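Local structure of MccF (Escherichia coli, 4IIY) at residues I46-S51 against M114-G119; K60-R65 against A167-F172; G239-G244 against V349-D354; G264-I269 against A297-K302. The protein is the microcin C7 self-immunity protein and probably acts as a serine carboxypeptidase of the S66 family, here holding a glutamyl sulfamoyl inosine. The protein carries 1 engineered substitution. All blocks are in the same frame, centred on the assembly; numbering follows the deposited sequence.

Interaction 1: residues I46-S51 against M114-G119; sequences IGFFSS and MSTIGG. With 1EI (5'-O-(L-alpha-glutamylsulfamoyl)inosine), chain K.
Phe48 and Phe49 pair in parallel with Met114 and Ser115, joining strands 45-49 and 110-115 through a buried contact in the six-stranded mixed sheet. Met114 N gives Gly47 O a nearly straight bond of 2.8 Å, and its own O receives Phe49 N at 3.2 Å. Thr116 N then reaches Phe49 O, carrying the ladder past the paired residues. On one side of the sheet Thr116 CG2 presses against Phe48 CD1 at 3.4 Å, while Ile46 CG2 meets Met114 CB. On the other, the Phe49 ring spreads over the second strand: chi1 of 67° puts CG between backbone N and carbonyl carbon, and Ser115 CA lies 4.0 Å from the ring centroid, over one face in a CH-pi contact. Further along, the hydroxyls Ser50 OG and Thr116 OG1 share a hydrogen bond of 2.8 Å. A water accepts from Ser51 N and Ser115 OG and donates to Phe49 O and Ile117 O, tying the diverging chains together. The following loop turns its amides to the ligand: Gly118 N bonds sulfamoyl OAF, and Gly119 N bonds the ligand's glutamyl carbonyl O at 2.8 Å. Parallel strands whose C-terminal ends open into a ligand-binding loop are typical of alpha/beta folds.

Interaction 2: residues K60-R65 against A167-F172; sequences KNRFFR and ALIPSF
Arg62 sends CG anti to its own N (chi1 -170°) and stays extended as far as NE, which carries the guanidinium from helix 60-72 to the carbonyls of Ile169 and Pro170. NE bonds Ile169 O at 2.9 Å, from above that carbonyl's plane and through a bent hydrogen bond. NH2 reaches Pro170 O at 2.8 Å along an almost straight line, and this oxygen lies in the guanidinium plane. The aliphatic part of the arginine is used too: its CG and CD pass Ile169 CG2, crossing it at a slant. Next to this grip, a chi1 of 168° in Phe63 turns the ring so that Leu168 CD2 meets its edge, close to the ring plane, 3.7 Å from Phe63 CE1. Phe63 CB packs separately on Ile169 CD1 at 3.8 Å. The axes of 60-65 and the short, weakly bonded helix 168-172 cross at 68°, 8.0 Å apart at closest approach. Outside the pair, Arg62 NH2 forms a salt bridge with Glu174, and NH1 bonds Trp213 O. The buried guanidinium thus spans two successive carbonyls and a carboxylate, probably keeping its charge balanced while it fixes the backbone around Pro170, a residue of the ligand pocket.

Interaction 3: residues G239-G244 against V349-D354; sequences GRVIGG and VKLAID
Gly239 and Leu351 exchange two backbone hydrogen bonds, the antiparallel hydrogen-bonded pair that joins strand 236-245 to strand 350-354 in the larger, mixed sheet of the chain. Gly239 N donates to Leu351 O at 3.0 Å, and Leu351 N returns a bond of the same length to Gly239 O. A third bond, Val241 N to Val349 O, is also 3.0 Å long and almost straight, although its donor stands above the carbonyl plane. Between these lies the non-hydrogen-bonded pair of Arg240 and Lys350, whose CA atoms come within 4.0 Å. Two CA-H...O contacts add to the ladder: Lys350 CA approaches Gly239 O, and Arg240 CA approaches Val349 O. The segment axes run at 105° to each other, so the strands meet over a short length and then part.

Arg240 and Lys350 put their side chains on the same side of the sheet. Lys350 CG lies against Arg240 N before the lysine chain leads away. The Arg240 chain bends near its end, where the guanidinium is held by a salt bridge to Asp265 and by hydrogen bonds to Tyr155 OH and Glu260 O, with Ile242 CD1 over the centre of one face. Leu351 belongs to the other side, covered there by Ile360 and Ile362 of strand 359-362 and by Ile299. Its branch slants across Val241, whose CG1, between backbone N and carbonyl carbon (chi1 66°), touches both Val349 O and Leu351 CG. The tightest apolar approach is Leu351 CD1 to Val241 CB, 3.6 Å.

Interaction 4: residues G264-I269 against A297-K302; sequences GDILFI and AIILGK. With EDO (1,2-ethanediol), chain L.
Ile299 fits between Ile266 and Phe268 on one side of a parallel strand pair, while Ile269 and Leu300 lie alongside each other on the other. The Ile299 side chain splits its work: CD1 touches Ile266 CG2 at 3.7 Å, and CG2 meets the edge of the Phe268 ring, in its plane, 3.8 Å from Phe268 CD1. One branched residue thus fills the dip between two neighbours of the facing strand. On the reverse side Ile269 and Leu300 point the same way. Chi1 of 44° sets Ile269 CG1 between its backbone N and carbonyl carbon, from where CD1 reaches Leu300 CD2 at 3.7 Å. The backbones hold these shapes in step: Leu267 N binds Ala297 O, Leu267 O takes Ile299 N at 2.7 Å, Ile269 N binds Ile299 O, and Ile269 O takes Gly301 N at 2.9 Å. Gly301 O then accepts O1 of an ethanediol, probably from the crystallisation liquor, close to the predicted charge-relay residue Glu270. Strands 266-270 and 297-301, linked through helix 276-288, form a beta-alpha-beta crossover, flanked by strands 236-245 and 330-334. Leu286 of that helix touches Leu267 and Ile269, Phe283 touches Ile269, and Val241 and Tyr164 pack on Phe268.

In the fold
The four contacts form two clusters on opposite sides of the chain's centre. Interactions 1 and 2, with centres 10 Å apart, cross along the chain and touch where the amides of Leu168 and Ile169 meet the carbonyls of Ser115 and Thr116, coupling the six-stranded sheet to helices 60-72 and 168-172. Interactions 3 and 4 follow later in sequence, 7 Å apart, in the eight-stranded sheet; segments 264-269 and 297-302 both fall between 239-244 and 349-354, and strands 236-245 and 266-270 are neighbours. About 25 Å separates the centres of interactions 1 and 3. The bound inosine compound draws on both halves, being held by Gly118 and Gly119 and also by Lys274, Glu304 and His338.

Interaction 1: residues I46-S51 against M114-G119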
loop_
_atom_site.group_PDB
_atom_site.type_symbol
_atom_site.label_atom_id
_atom_site.label_comp_id
_atom_site.label_asym_id
_atom_site.label_seq_id
_atom_site.Cartn_x
_atom_site.Cartn_y
_atom_site.Cartn_z
ATOM N N ILE B 46 -21.845 7.895 23.244
ATOM C CA ILE B 46 -20.860 7.538 22.233
ATOM C C ILE B 46 -21.318 6.241 21.584
ATOM O O ILE B 46 -21.603 5.273 22.291
ATOM C CB ILE B 46 -19.478 7.308 22.884
ATOM C CG1 ILE B 46 -18.972 8.595 23.561
ATOM C CG2 ILE B 46 -18.481 6.792 21.850
ATOM C CD1 ILE B 46 -17.711 8.418 24.403
ATOM N N GLY B 47 -21.409 6.214 20.257
ATOM C CA GLY B 47 -21.695 4.976 19.549
ATOM C C GLY B 47 -20.422 4.425 18.950
ATOM O O GLY B 47 -19.571 5.205 18.532
ATOM N N PHE B 48 -20.272 3.105 18.910
ATOM C CA PHE B 48 -19.059 2.531 18.342
ATOM C C PHE B 48 -19.337 1.546 17.213
ATOM O O PHE B 48 -20.378 0.871 17.194
ATOM C CB PHE B 48 -18.135 1.955 19.426
ATOM C CG PHE B 48 -18.759 0.906 20.317
ATOM C CD1 PHE B 48 -18.869 -0.405 19.894
ATOM C CD2 PHE B 48 -19.185 1.227 21.603
ATOM C CE1 PHE B 48 -19.388 -1.388 20.732
ATOM C CE2 PHE B 48 -19.716 0.247 22.444
ATOM C CZ PHE B 48 -19.824 -1.056 22.005
ATOM N N PHE B 49 -18.404 1.488 16.263
ATOM C CA PHE B 49 -18.567 0.681 15.057
ATOM C C PHE B 49 -17.275 -0.061 14.732
ATOM O O PHE B 49 -16.185 0.387 15.106
ATOM C CB PHE B 49 -18.963 1.571 13.870
ATOM C CG PHE B 49 -17.878 2.520 13.443
ATOM C CD1 PHE B 49 -17.039 2.203 12.391
ATOM C CD2 PHE B 49 -17.666 3.705 14.123
ATOM C CE1 PHE B 49 -16.023 3.062 12.020
ATOM C CE2 PHE B 49 -16.664 4.569 13.749
ATOM C CZ PHE B 49 -15.831 4.242 12.699
ATOM N N SER B 50 -17.401 -1.183 14.029
ATOM C CA SER B 50 -16.262 -2.000 13.616
ATOM C C SER B 50 -16.198 -2.054 12.087
ATOM O O SER B 50 -16.810 -2.916 11.445
ATOM C CB SER B 50 -16.387 -3.409 14.199
ATOM O OG SER B 50 -16.478 -3.378 15.622
ATOM N N SER B 51 -15.454 -1.119 11.505
ATOM C CA SER B 51 -15.400 -1.000 10.049
ATOM C C SER B 51 -14.406 -1.956 9.396
ATOM O O SER B 51 -14.336 -2.025 8.165
ATOM C CB SER B 51 -15.099 0.438 9.615
ATOM O OG SER B 51 -13.846 0.903 10.105
ATOM N N MET B 114 -17.324 6.478 17.406
ATOM C CA MET B 114 -15.961 6.055 17.714
ATOM C C MET B 114 -15.668 4.669 17.147
ATOM O O MET B 114 -16.438 3.727 17.345
ATOM C CB MET B 114 -15.771 6.032 19.237
ATOM C CG MET B 114 -14.399 5.547 19.705
ATOM S SD MET B 114 -14.246 5.525 21.516
ATOM C CE MET B 114 -14.198 7.288 21.861
ATOM N N SER B 115 -14.549 4.542 16.442
ATOM C CA SER B 115 -14.102 3.251 15.958
ATOM C C SER B 115 -13.785 2.310 17.110
ATOM O O SER B 115 -13.212 2.742 18.107
ATOM C CB SER B 115 -12.852 3.464 15.111
ATOM O OG SER B 115 -12.291 2.238 14.702
ATOM N N THR B 116 -14.126 1.031 16.981
ATOM C CA THR B 116 -13.641 0.054 17.959
ATOM C C THR B 116 -12.145 -0.255 17.766
ATOM O O THR B 116 -11.389 -0.356 18.745
ATOM C CB THR B 116 -14.420 -1.266 17.911
ATOM O OG1 THR B 116 -14.328 -1.816 16.591
ATOM C CG2 THR B 116 -15.889 -1.060 18.299
ATOM N N ILE B 117 -11.743 -0.407 16.503
ATOM C CA ILE B 117 -10.381 -0.749 16.103
ATOM C C ILE B 117 -10.309 -0.623 14.583
ATOM O O ILE B 117 -11.339 -0.554 13.909
ATOM C CB ILE B 117 -10.010 -2.192 16.532
ATOM C CG1 ILE B 117 -8.492 -2.402 16.568
ATOM C CG2 ILE B 117 -10.697 -3.226 15.635
ATOM C CD1 ILE B 117 -8.067 -3.598 17.429
ATOM N N GLY B 118 -9.097 -0.611 14.049
ATOM C CA GLY B 118 -8.886 -0.565 12.615
ATOM C C GLY B 118 -8.821 -1.935 11.969
ATOM O O GLY B 118 -9.699 -2.776 12.185
ATOM N N GLY B 119 -7.788 -2.145 11.159
ATOM C CA GLY B 119 -7.634 -3.362 10.389
ATOM C C GLY B 119 -7.028 -3.037 9.036
ATOM O O GLY B 119 -5.886 -2.583 8.952
HETATM O O6 1EI K . -2.584 -9.210 19.443
HETATM C C6 1EI K . -2.154 -8.050 19.623
HETATM N N1 1EI K . -1.152 -7.800 20.491
HETATM C C2 1EI K . -0.682 -6.558 20.698
HETATM N N3 1EI K . -1.166 -5.474 20.069
HETATM C C5 1EI K . -2.737 -6.912 18.890
HETATM C C4 1EI K . -2.171 -5.596 19.176
HETATM N N7 1EI K . -3.714 -6.724 17.980
HETATM C C8 1EI K . -3.767 -5.400 17.701
HETATM N N9 1EI K . -2.843 -4.740 18.416
HETATM C "C1'" 1EI K . -2.584 -3.291 18.382
HETATM O "O4'" 1EI K . -3.762 -2.547 18.108
HETATM C "C2'" 1EI K . -1.636 -3.001 17.237
HETATM O "O2'" 1EI K . -0.285 -3.051 17.696
HETATM C "C3'" 1EI K . -2.036 -1.609 16.802
HETATM O "O3'" 1EI K . -1.100 -0.663 17.313
HETATM C "C4'" 1EI K . -3.385 -1.343 17.445
HETATM C "C5'" 1EI K . -4.434 -0.935 16.419
HETATM O "O5'" 1EI K . -4.662 -1.988 15.477
HETATM S SBF 1EI K . -5.381 -1.651 14.165
HETATM O OAE 1EI K . -6.132 -2.812 13.739
HETATM O OAF 1EI K . -6.233 -0.526 14.448
HETATM N NAQ 1EI K . -4.277 -1.255 13.154
HETATM C C 1EI K . -4.459 -0.755 11.913
HETATM O O 1EI K . -5.522 -0.505 11.357
HETATM C CA 1EI K . -3.208 -0.434 11.147
HETATM N N 1EI K . -2.028 -0.861 11.880
HETATM C CB 1EI K . -3.270 -1.076 9.765
HETATM C CG 1EI K . -2.643 -0.172 8.708
HETATM C CD 1EI K . -1.136 -0.297 8.728
HETATM O OE1 1EI K . -0.582 -0.774 9.740
HETATM O OE2 1EI K . -0.505 0.083 7.726
HETATM O O HOH W 1 -13.763 0.705 12.976
#

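Interaction 2: residues K60-R65 against A167-F172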
loop_
_atom_site.group_PDB
_atom_site.type_symbol
_atom_site.label_atom_id
_atom_site.label_comp_id
_atom_site.label_asym_id
_atom_site.label_seq_id
_atom_site.Cartn_x
_atom_site.Cartn_y
_atom_site.Cartn_z
ATOM N N LYS B 60 -11.827 -9.465 23.083
ATOM C CA LYS B 60 -13.018 -9.191 23.879
ATOM C C LYS B 60 -12.709 -8.719 25.302
ATOM O O LYS B 60 -13.440 -7.906 25.857
ATOM C CB LYS B 60 -13.941 -10.410 23.895
ATOM C CG LYS B 60 -15.316 -10.136 24.482
ATOM C CD LYS B 60 -16.263 -11.330 24.328
ATOM C CE LYS B 60 -17.671 -10.969 24.790
ATOM N NZ LYS B 60 -18.653 -12.065 24.538
ATOM N N ASN B 61 -11.627 -9.209 25.900
ATOM C CA ASN B 61 -11.288 -8.742 27.242
ATOM C C ASN B 61 -10.892 -7.269 27.219
ATOM O O ASN B 61 -11.343 -6.483 28.049
ATOM C CB ASN B 61 -10.187 -9.602 27.863
ATOM C CG ASN B 61 -10.552 -11.075 27.892
ATOM O OD1 ASN B 61 -11.708 -11.454 28.126
ATOM N ND2 ASN B 61 -9.564 -11.921 27.638
ATOM N N ARG B 62 -10.062 -6.895 26.252
ATOM C CA ARG B 62 -9.644 -5.507 26.130
ATOM C C ARG B 62 -10.840 -4.613 25.787
ATOM O O ARG B 62 -10.959 -3.488 26.286
ATOM C CB ARG B 62 -8.539 -5.363 25.079
ATOM C CG ARG B 62 -7.901 -3.972 25.071
ATOM C CD ARG B 62 -6.726 -3.909 24.141
ATOM N NE ARG B 62 -5.988 -2.645 24.148
ATOM C CZ ARG B 62 -4.773 -2.475 24.668
ATOM N NH1 ARG B 62 -4.158 -3.454 25.328
ATOM N NH2 ARG B 62 -4.164 -1.308 24.525
ATOM N N PHE B 63 -11.721 -5.112 24.923
ATOM C CA PHE B 63 -12.963 -4.415 24.582
ATOM C C PHE B 63 -13.785 -4.126 25.845
ATOM O O PHE B 63 -14.203 -2.991 26.086
ATOM C CB PHE B 63 -13.741 -5.266 23.565
ATOM C CG PHE B 63 -15.171 -4.834 23.325
ATOM C CD1 PHE B 63 -15.493 -3.530 22.983
ATOM C CD2 PHE B 63 -16.199 -5.771 23.394
ATOM C CE1 PHE B 63 -16.814 -3.160 22.753
ATOM C CE2 PHE B 63 -17.521 -5.404 23.154
ATOM C CZ PHE B 63 -17.821 -4.098 22.837
ATOM N N PHE B 64 -14.003 -5.144 26.674
ATOM C CA PHE B 64 -14.765 -4.950 27.910
ATOM C C PHE B 64 -14.083 -3.958 28.857
ATOM O O PHE B 64 -14.751 -3.162 29.515
ATOM C CB PHE B 64 -15.003 -6.282 28.631
ATOM C CG PHE B 64 -16.123 -7.111 28.046
ATOM C CD1 PHE B 64 -16.855 -6.667 26.954
ATOM C CD2 PHE B 64 -16.446 -8.338 28.603
ATOM C CE1 PHE B 64 -17.887 -7.439 26.430
ATOM C CE2 PHE B 64 -17.472 -9.110 28.084
ATOM C CZ PHE B 64 -18.193 -8.657 27.000
ATOM N N ARG B 65 -12.756 -3.997 28.933
ATOM C CA ARG B 65 -12.044 -3.026 29.761
ATOM C C ARG B 65 -12.247 -1.591 29.240
ATOM O O ARG B 65 -12.441 -0.665 30.023
ATOM C CB ARG B 65 -10.554 -3.380 29.868
ATOM C CG ARG B 65 -9.750 -2.423 30.741
ATOM C CD ARG B 65 -8.354 -2.963 31.059
ATOM N NE ARG B 65 -7.632 -3.361 29.855
ATOM C CZ ARG B 65 -7.346 -4.619 29.520
ATOM N NH1 ARG B 65 -7.721 -5.638 30.298
ATOM N NH2 ARG B 65 -6.692 -4.854 28.390
ATOM N N ALA B 167 -9.412 4.922 19.443
ATOM C CA ALA B 167 -10.372 3.870 19.141
ATOM C C ALA B 167 -10.616 3.093 20.433
ATOM O O ALA B 167 -9.712 2.921 21.258
ATOM C CB ALA B 167 -9.846 2.957 18.038
ATOM N N LEU B 168 -11.839 2.621 20.616
ATOM C CA LEU B 168 -12.263 2.085 21.896
ATOM C C LEU B 168 -11.347 0.989 22.437
ATOM O O LEU B 168 -10.918 1.046 23.597
ATOM C CB LEU B 168 -13.698 1.591 21.768
ATOM C CG LEU B 168 -14.319 0.909 22.991
ATOM C CD1 LEU B 168 -14.388 1.848 24.168
ATOM C CD2 LEU B 168 -15.702 0.355 22.634
ATOM N N ILE B 169 -11.045 0.009 21.599
ATOM C CA ILE B 169 -10.315 -1.170 22.051
ATOM C C ILE B 169 -8.817 -0.904 22.286
ATOM O O ILE B 169 -8.330 -1.053 23.410
ATOM C CB ILE B 169 -10.602 -2.400 21.146
ATOM C CG1 ILE B 169 -12.100 -2.735 21.183
ATOM C CG2 ILE B 169 -9.746 -3.591 21.563
ATOM C CD1 ILE B 169 -12.512 -3.859 20.241
ATOM N N PRO B 170 -8.070 -0.486 21.253
ATOM C CA PRO B 170 -6.640 -0.283 21.517
ATOM C C PRO B 170 -6.387 0.889 22.460
ATOM O O PRO B 170 -5.486 0.819 23.289
ATOM C CB PRO B 170 -6.056 0.003 20.124
ATOM C CG PRO B 170 -7.208 0.519 19.326
ATOM C CD PRO B 170 -8.415 -0.231 19.845
ATOM N N SER B 171 -7.167 1.956 22.352
ATOM C CA SER B 171 -6.831 3.158 23.106
ATOM C C SER B 171 -7.370 3.148 24.532
ATOM O O SER B 171 -6.649 3.443 25.484
ATOM C CB SER B 171 -7.327 4.410 22.380
ATOM O OG SER B 171 -6.900 4.437 21.028
ATOM N N PHE B 172 -8.653 2.845 24.682
ATOM C CA PHE B 172 -9.266 2.898 26.007
ATOM C C PHE B 172 -9.234 1.568 26.753
ATOM O O PHE B 172 -9.546 1.534 27.936
ATOM C CB PHE B 172 -10.669 3.518 25.959
ATOM C CG PHE B 172 -10.651 4.984 25.635
ATOM C CD1 PHE B 172 -9.919 5.857 26.419
ATOM C CD2 PHE B 172 -11.329 5.488 24.536
ATOM C CE1 PHE B 172 -9.873 7.218 26.116
ATOM C CE2 PHE B 172 -11.297 6.838 24.245
ATOM C CZ PHE B 172 -10.567 7.698 25.033
#

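Interaction 3: residues G239-G244 against V349-D354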
loop_
_atom_site.group_PDB
_atom_site.type_symbol
_atom_site.label_atom_id
_atom_site.label_comp_id
_atom_site.label_asym_id
_atom_site.label_seq_id
_atom_site.Cartn_x
_atom_site.Cartn_y
_atom_site.Cartn_z
ATOM N N GLY B 239 -0.613 26.167 9.066
ATOM C CA GLY B 239 -1.309 25.702 7.878
ATOM C C GLY B 239 -2.306 24.614 8.211
ATOM O O GLY B 239 -2.265 24.028 9.298
ATOM N N ARG B 240 -3.215 24.350 7.280
ATOM C CA ARG B 240 -4.208 23.293 7.439
ATOM C C ARG B 240 -3.534 21.932 7.526
ATOM O O ARG B 240 -2.728 21.587 6.672
ATOM C CB ARG B 240 -5.147 23.294 6.234
ATOM C CG ARG B 240 -6.202 22.206 6.292
ATOM C CD ARG B 240 -7.054 22.150 5.030
ATOM N NE ARG B 240 -6.274 21.736 3.868
ATOM C CZ ARG B 240 -6.775 21.098 2.814
ATOM N NH1 ARG B 240 -8.065 20.777 2.770
ATOM N NH2 ARG B 240 -5.975 20.772 1.807
ATOM N N VAL B 241 -3.880 21.150 8.546
ATOM C CA VAL B 241 -3.320 19.810 8.663
ATOM C C VAL B 241 -4.158 18.781 7.899
ATOM O O VAL B 241 -5.394 18.797 7.958
ATOM C CB VAL B 241 -3.132 19.390 10.137
ATOM C CG1 VAL B 241 -4.459 19.255 10.864
ATOM C CG2 VAL B 241 -2.341 18.087 10.225
ATOM N N ILE B 242 -3.476 17.905 7.168
ATOM C CA ILE B 242 -4.137 16.877 6.369
ATOM C C ILE B 242 -3.321 15.599 6.478
ATOM O O ILE B 242 -2.088 15.646 6.503
ATOM C CB ILE B 242 -4.221 17.283 4.873
ATOM C CG1 ILE B 242 -5.131 18.488 4.680
ATOM C CG2 ILE B 242 -4.745 16.132 4.015
ATOM C CD1 ILE B 242 -6.597 18.158 4.818
ATOM N N GLY B 243 -4.002 14.454 6.530
ATOM C CA GLY B 243 -3.312 13.174 6.455
ATOM C C GLY B 243 -3.904 12.100 7.342
ATOM O O GLY B 243 -5.120 11.931 7.394
ATOM N N GLY B 244 -3.039 11.365 8.034
ATOM C CA GLY B 244 -3.439 10.240 8.865
ATOM C C GLY B 244 -2.449 9.106 8.723
ATOM O O GLY B 244 -1.238 9.330 8.575
ATOM N N VAL B 349 -8.101 21.401 9.861
ATOM C CA VAL B 349 -8.058 22.765 10.395
ATOM C C VAL B 349 -6.612 23.210 10.566
ATOM O O VAL B 349 -5.691 22.391 10.536
ATOM C CB VAL B 349 -8.789 22.895 11.754
ATOM C CG1 VAL B 349 -10.271 22.582 11.601
ATOM C CG2 VAL B 349 -8.145 22.000 12.827
ATOM N N LYS B 350 -6.414 24.513 10.757
ATOM C CA LYS B 350 -5.078 25.058 10.917
ATOM C C LYS B 350 -4.436 24.699 12.257
ATOM O O LYS B 350 -5.059 24.796 13.317
ATOM C CB LYS B 350 -5.085 26.582 10.737
ATOM C CG LYS B 350 -5.307 27.022 9.296
ATOM C CD LYS B 350 -5.388 28.535 9.189
ATOM C CE LYS B 350 -5.746 28.964 7.776
ATOM N NZ LYS B 350 -5.891 30.445 7.658
ATOM N N LEU B 351 -3.171 24.310 12.166
ATOM C CA LEU B 351 -2.279 24.177 13.312
ATOM C C LEU B 351 -1.117 25.139 13.139
ATOM O O LEU B 351 -0.789 25.536 12.018
ATOM C CB LEU B 351 -1.685 22.768 13.391
ATOM C CG LEU B 351 -2.601 21.561 13.257
ATOM C CD1 LEU B 351 -1.760 20.293 13.362
ATOM C CD2 LEU B 351 -3.682 21.589 14.323
ATOM N N ALA B 352 -0.472 25.486 14.245
ATOM C CA ALA B 352 0.780 26.232 14.200
ATOM C C ALA B 352 1.852 25.442 14.927
ATOM O O ALA B 352 1.693 25.105 16.107
ATOM C CB ALA B 352 0.621 27.625 14.823
ATOM N N ILE B 353 2.932 25.128 14.225
ATOM C CA ILE B 353 4.075 24.484 14.846
ATOM C C ILE B 353 5.145 25.542 15.071
ATOM O O ILE B 353 5.602 26.184 14.122
ATOM C CB ILE B 353 4.660 23.360 13.967
ATOM C CG1 ILE B 353 3.583 22.342 13.574
ATOM C CG2 ILE B 353 5.824 22.681 14.691
ATOM C CD1 ILE B 353 4.058 21.340 12.537
ATOM N N ASP B 354 5.534 25.734 16.327
ATOM C CA ASP B 354 6.609 26.658 16.644
ATOM C C ASP B 354 7.873 25.852 16.846
ATOM O O ASP B 354 8.060 25.199 17.872
ATOM C CB ASP B 354 6.268 27.465 17.891
ATOM C CG ASP B 354 7.263 28.574 18.159
ATOM O OD1 ASP B 354 8.446 28.427 17.802
ATOM O OD2 ASP B 354 6.839 29.605 18.733
#

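Interaction 4: residues G264-I269 against A297-K302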
loop_
_atom_site.group_PDB
_atom_site.type_symbol
_atom_site.label_atom_id
_atom_site.label_comp_id
_atom_site.label_asym_id
_atom_site.label_seq_id
_atom_site.Cartn_x
_atom_site.Cartn_y
_atom_site.Cartn_z
ATOM N N GLY B 264 0.982 25.004 1.172
ATOM C CA GLY B 264 0.888 25.539 2.515
ATOM C C GLY B 264 0.322 24.602 3.566
ATOM O O GLY B 264 0.394 24.915 4.744
ATOM N N ASP B 265 -0.242 23.465 3.162
ATOM C CA ASP B 265 -0.737 22.490 4.134
ATOM C C ASP B 265 0.393 21.965 5.012
ATOM O O ASP B 265 1.565 21.961 4.621
ATOM C CB ASP B 265 -1.374 21.282 3.435
ATOM C CG ASP B 265 -2.770 21.553 2.901
ATOM O OD1 ASP B 265 -3.410 22.580 3.237
ATOM O OD2 ASP B 265 -3.244 20.680 2.135
ATOM N N ILE B 266 0.026 21.499 6.198
ATOM C CA ILE B 266 0.921 20.708 7.036
ATOM C C ILE B 266 0.543 19.237 6.872
ATOM O O ILE B 266 -0.599 18.865 7.114
ATOM C CB ILE B 266 0.826 21.127 8.521
ATOM C CG1 ILE B 266 1.349 22.554 8.697
ATOM C CG2 ILE B 266 1.588 20.150 9.416
ATOM C CD1 ILE B 266 1.178 23.111 10.100
ATOM N N LEU B 267 1.488 18.409 6.446
ATOM C CA LEU B 267 1.207 16.990 6.268
ATOM C C LEU B 267 1.395 16.264 7.581
ATOM O O LEU B 267 2.466 16.351 8.174
ATOM C CB LEU B 267 2.154 16.381 5.233
ATOM C CG LEU B 267 1.967 14.880 4.989
ATOM C CD1 LEU B 267 0.667 14.630 4.256
ATOM C CD2 LEU B 267 3.145 14.326 4.209
ATOM N N PHE B 268 0.371 15.539 8.028
ATOM C CA PHE B 268 0.468 14.672 9.200
ATOM C C PHE B 268 0.422 13.222 8.721
ATOM O O PHE B 268 -0.543 12.812 8.062
ATOM C CB PHE B 268 -0.691 14.952 10.165
ATOM C CG PHE B 268 -0.901 13.865 11.181
ATOM C CD1 PHE B 268 0.054 13.615 12.152
ATOM C CD2 PHE B 268 -2.044 13.083 11.155
ATOM C CE1 PHE B 268 -0.132 12.589 13.085
ATOM C CE2 PHE B 268 -2.236 12.064 12.086
ATOM C CZ PHE B 268 -1.278 11.821 13.049
ATOM N N ILE B 269 1.463 12.462 9.050
ATOM C CA ILE B 269 1.531 11.055 8.666
ATOM C C ILE B 269 2.104 10.215 9.803
ATOM O O ILE B 269 3.028 10.637 10.524
ATOM C CB ILE B 269 2.361 10.825 7.384
ATOM C CG1 ILE B 269 3.647 11.648 7.441
ATOM C CG2 ILE B 269 1.540 11.171 6.152
ATOM C CD1 ILE B 269 4.649 11.300 6.344
ATOM N N ALA B 297 5.207 22.051 6.172
ATOM C CA ALA B 297 5.817 21.313 7.274
ATOM C C ALA B 297 5.267 19.893 7.242
ATOM O O ALA B 297 4.230 19.629 6.625
ATOM C CB ALA B 297 5.514 21.983 8.624
ATOM N N ILE B 298 5.975 18.991 7.913
ATOM C CA ILE B 298 5.545 17.608 8.060
ATOM C C ILE B 298 5.568 17.237 9.535
ATOM O O ILE B 298 6.526 17.558 10.244
ATOM C CB ILE B 298 6.481 16.655 7.285
ATOM C CG1 ILE B 298 6.433 16.970 5.786
ATOM C CG2 ILE B 298 6.113 15.190 7.551
ATOM C CD1 ILE B 298 7.623 16.441 5.031
ATOM N N ILE B 299 4.504 16.572 9.986
ATOM C CA ILE B 299 4.453 15.956 11.306
ATOM C C ILE B 299 4.533 14.444 11.137
ATOM O O ILE B 299 3.684 13.846 10.460
ATOM C CB ILE B 299 3.141 16.286 12.030
ATOM C CG1 ILE B 299 2.940 17.802 12.166
ATOM C CG2 ILE B 299 3.090 15.599 13.404
ATOM C CD1 ILE B 299 1.519 18.182 12.550
ATOM N N LEU B 300 5.561 13.828 11.717
ATOM C CA LEU B 300 5.652 12.374 11.758
ATOM C C LEU B 300 5.185 11.909 13.128
ATOM O O LEU B 300 5.786 12.271 14.155
ATOM C CB LEU B 300 7.093 11.899 11.551
ATOM C CG LEU B 300 7.811 12.324 10.270
ATOM C CD1 LEU B 300 9.240 11.805 10.290
ATOM C CD2 LEU B 300 7.077 11.830 9.024
ATOM N N GLY B 301 4.114 11.123 13.176
ATOM C CA GLY B 301 3.741 10.487 14.429
ATOM C C GLY B 301 4.786 9.451 14.818
ATOM O O GLY B 301 5.448 8.865 13.951
ATOM N N LYS B 302 4.957 9.202 16.114
ATOM C CA LYS B 302 5.880 8.142 16.520
ATOM C C LYS B 302 5.464 6.831 15.855
ATOM O O LYS B 302 4.290 6.464 15.868
ATOM C CB LYS B 302 5.890 7.951 18.039
ATOM C CG LYS B 302 6.498 9.101 18.835
ATOM C CD LYS B 302 6.713 8.670 20.289
ATOM C CE LYS B 302 7.522 9.681 21.079
ATOM N NZ LYS B 302 6.809 10.979 21.215
HETATM C C1 EDO L . 5.754 7.957 10.741
HETATM O O1 EDO L . 5.266 7.110 11.797
HETATM C C2 EDO L . 7.171 7.589 10.329
HETATM O O2 EDO L . 7.171 6.305 9.689
#